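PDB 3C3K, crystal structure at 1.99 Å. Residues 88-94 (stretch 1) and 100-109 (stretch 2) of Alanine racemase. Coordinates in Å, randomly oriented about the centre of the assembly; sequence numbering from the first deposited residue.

Stretch 1 88-94: PWVQCAE
Stretch 2, residues 100-109: TVSSVSIDDV

Two neighbouring parallel strands, residues 89-92 and a partner centred on residues 102-105, form the heart of this contact. Their axes approach to 4.6 Å and their N-to-C directions differ by 25°, and the two stretches bury 465 Å² in all. The register pairs Val90 with Ser102, Gln91 with Ser103, Cys92 with Val104 and Ala93 with Ser105, with CA-CA separations of 5.1, 4.5, 5.2 and 4.3 Å.

Pro88, at phi/psi -52/131, leads into the strand without touching the other stretch. Trp89 is extended (-151/133), with chi1 t (-170°) and chi2 10°. Its CB points sideways, yet the broad ring reaches Val101: Val101 CG2 lies 3.9 Å from the centroid of the Trp89 six-membered ring, 13° off the normal, a CH-pi contact over one face. Val101, with chi1 t, points toward stretch 1 and is the residue most covered there; its branched side chain also sets CG1 3.9 Å from Gln91 N. Beside this contact the backbones are too far apart to bond directly, Trp89 O and Ser102 N being 4.3 Å apart. A water fills the gap, donating to Trp89 O at 2.8 Å and accepting from Ser102 N at 3.0 Å.

Val90 (-143/140, chi1 t) is beta-branched, a shape well suited to an extended backbone. Its side chain shares a face of the sheet with those of Ser102, Cys92 and Val104, and its CA makes a CA-H...O contact with Ser102 O at 3.3 Å.

Gln91 (-107/132) supplies both directions of the parallel ladder. Its N donates to Ser102 O at 2.8 Å, nearly straight at 167°, while its O accepts from Val104 N at 3.0 Å and 147°. Gln91 O also lies 2.9 Å from Ser103 CA. Thus Gln91 straddles Ser103, whose small side chain (chi1 p) shares the opposite face with it. Gln91 has chi1 158° (t), chi2 97° and chi3 44°; its end leads away from stretch 2, and the side chain runs forward along its own strand, so that Gln91 NE2 donates to Cys92 O at 3.1 Å.

Cys92 (-106/141, chi1 m) is compact and buried, its SG 4.3 Å from CG1 of Val104, which is chi1 p. Cys92 CA approaches Val104 O to 3.4 Å.

The next rung is Ala93 N to Val104 O, 2.9 Å at 171°. Ala93 then leaves the extended course at phi/psi 71/3, and its single methyl points away from stretch 2. This leaves its CA 3.6 Å from Ser105 CB, a close approach that the small serine (chi1 p) accommodates. A second water donates to both Ala93 O and Asp108 OD2, each at 2.7 Å, tying the turn to the carboxylate at the start of a helix.

Glu94 (-119/141, chi1 m, chi2 m) also points away, and its carboxylate is satisfied elsewhere in the structure. Its backbone faces stretch 2: a third water donates to Glu94 O at 2.9 Å and bonds weakly to Ser103 OG at 3.1 Å.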

# COMPACT_ATOMS: atom_id res chain seq x y z
N PRO B 88 22.98 11.94 10.50
CA PRO B 88 22.00 12.53 9.57
C PRO B 88 20.55 12.09 9.87
O PRO B 88 20.31 10.90 10.07
CB PRO B 88 22.42 11.99 8.23
CG PRO B 88 23.93 11.79 8.38
CD PRO B 88 24.05 11.22 9.79
N TRP B 89 19.62 13.06 9.95
CA TRP B 89 18.24 12.81 10.43
C TRP B 89 17.33 13.81 9.74
O TRP B 89 17.64 15.01 9.68
CB TRP B 89 18.23 13.01 11.95
CG TRP B 89 17.04 12.61 12.74
CD1 TRP B 89 15.98 11.88 12.33
CD2 TRP B 89 16.87 12.82 14.16
NE1 TRP B 89 15.13 11.65 13.39
CE2 TRP B 89 15.65 12.23 14.52
CE3 TRP B 89 17.63 13.48 15.14
CZ2 TRP B 89 15.15 12.26 15.85
CZ3 TRP B 89 17.12 13.52 16.50
CH2 TRP B 89 15.91 12.89 16.83
N VAL B 90 16.20 13.32 9.21
CA VAL B 90 15.23 14.17 8.53
C VAL B 90 13.87 13.66 8.89
O VAL B 90 13.67 12.47 8.92
CB VAL B 90 15.34 14.12 7.00
CG1 VAL B 90 14.24 14.91 6.36
CG2 VAL B 90 16.68 14.70 6.50
N GLN B 91 12.93 14.57 9.12
CA GLN B 91 11.57 14.21 9.42
C GLN B 91 10.69 14.52 8.24
O GLN B 91 10.79 15.60 7.63
CB GLN B 91 11.08 14.90 10.70
CG GLN B 91 9.49 14.98 10.76
CD GLN B 91 8.97 13.83 11.62
OE1 GLN B 91 9.54 13.56 12.68
NE2 GLN B 91 7.92 13.15 11.17
N CYS B 92 9.85 13.58 7.85
CA CYS B 92 8.86 13.78 6.77
C CYS B 92 7.46 13.92 7.31
O CYS B 92 7.05 13.19 8.21
CB CYS B 92 8.78 12.56 5.86
SG CYS B 92 10.15 12.29 4.77
N ALA B 93 6.69 14.83 6.70
CA ALA B 93 5.25 14.89 6.89
C ALA B 93 4.80 15.37 8.24
O ALA B 93 3.64 15.40 8.48
CB ALA B 93 4.58 13.55 6.58
N GLU B 94 5.71 15.75 9.11
CA GLU B 94 5.37 16.50 10.32
C GLU B 94 6.11 17.85 10.25
O GLU B 94 7.24 17.93 9.79
CB GLU B 94 5.75 15.73 11.58
CG GLU B 94 4.95 14.47 11.86
CD GLU B 94 3.69 14.76 12.64
OE1 GLU B 94 2.90 15.62 12.18
OE2 GLU B 94 3.49 14.13 13.70
N THR B 100 14.71 21.17 15.84
CA THR B 100 16.02 21.22 15.21
C THR B 100 16.28 20.16 14.12
O THR B 100 17.30 20.17 13.48
CB THR B 100 17.14 21.14 16.23
OG1 THR B 100 16.98 19.96 17.04
CG2 THR B 100 17.10 22.40 17.11
N VAL B 101 15.34 19.25 13.92
CA VAL B 101 15.48 18.20 12.92
C VAL B 101 14.87 18.70 11.64
O VAL B 101 13.72 19.13 11.64
CB VAL B 101 14.77 16.95 13.39
CG1 VAL B 101 14.85 15.82 12.30
CG2 VAL B 101 15.37 16.52 14.76
N SER B 102 15.65 18.69 10.56
CA SER B 102 15.15 19.21 9.33
C SER B 102 14.00 18.35 8.83
O SER B 102 13.99 17.14 9.07
CB SER B 102 16.24 19.28 8.26
OG SER B 102 17.29 20.14 8.70
N SER B 103 13.07 18.98 8.10
CA SER B 103 11.81 18.34 7.74
C SER B 103 11.42 18.77 6.35
O SER B 103 11.86 19.79 5.83
CB SER B 103 10.68 18.73 8.71
OG SER B 103 10.53 20.13 8.60
N VAL B 104 10.50 18.00 5.78
CA VAL B 104 9.86 18.32 4.52
C VAL B 104 8.41 17.78 4.62
O VAL B 104 8.19 16.66 5.04
CB VAL B 104 10.66 17.76 3.29
CG1 VAL B 104 10.93 16.29 3.42
CG2 VAL B 104 9.87 17.99 1.98
N SER B 105 7.45 18.65 4.34
CA SER B 105 6.01 18.36 4.48
C SER B 105 5.21 19.44 3.76
O SER B 105 5.77 20.34 3.14
CB SER B 105 5.56 18.31 5.94
OG SER B 105 5.86 19.51 6.57
N ILE B 106 3.88 19.31 3.81
CA ILE B 106 3.01 20.38 3.40
C ILE B 106 2.55 21.15 4.64
O ILE B 106 2.85 20.74 5.78
CB ILE B 106 1.74 19.82 2.66
CG1 ILE B 106 0.85 19.03 3.66
CG2 ILE B 106 2.17 19.01 1.42
CD1 ILE B 106 -0.59 18.83 3.26
N ASP B 107 1.79 22.23 4.42
CA ASP B 107 1.14 22.96 5.51
C ASP B 107 -0.28 22.40 5.74
O ASP B 107 -1.21 22.76 5.06
CB ASP B 107 1.05 24.45 5.13
CG ASP B 107 0.45 25.31 6.23
OD1 ASP B 107 -0.23 24.83 7.16
OD2 ASP B 107 0.64 26.51 6.15
N ASP B 108 -0.44 21.55 6.75
CA ASP B 108 -1.69 20.89 7.02
C ASP B 108 -2.78 21.82 7.47
O ASP B 108 -3.98 21.59 7.19
CB ASP B 108 -1.47 19.78 8.03
CG ASP B 108 -0.81 18.56 7.39
OD1 ASP B 108 -1.45 18.05 6.48
OD2 ASP B 108 0.32 18.17 7.71
N VAL B 109 -2.41 22.85 8.21
CA VAL B 109 -3.44 23.82 8.68
C VAL B 109 -3.99 24.59 7.53
O VAL B 109 -5.19 24.67 7.43
CB VAL B 109 -2.91 24.78 9.74
CG1 VAL B 109 -4.03 25.80 10.18
CG2 VAL B 109 -2.54 24.00 10.89
O HOH W 1 18.32 17.35 11.06
O HOH W 2 1.59 15.99 6.81
O HOH W 3 9.12 19.52 11.34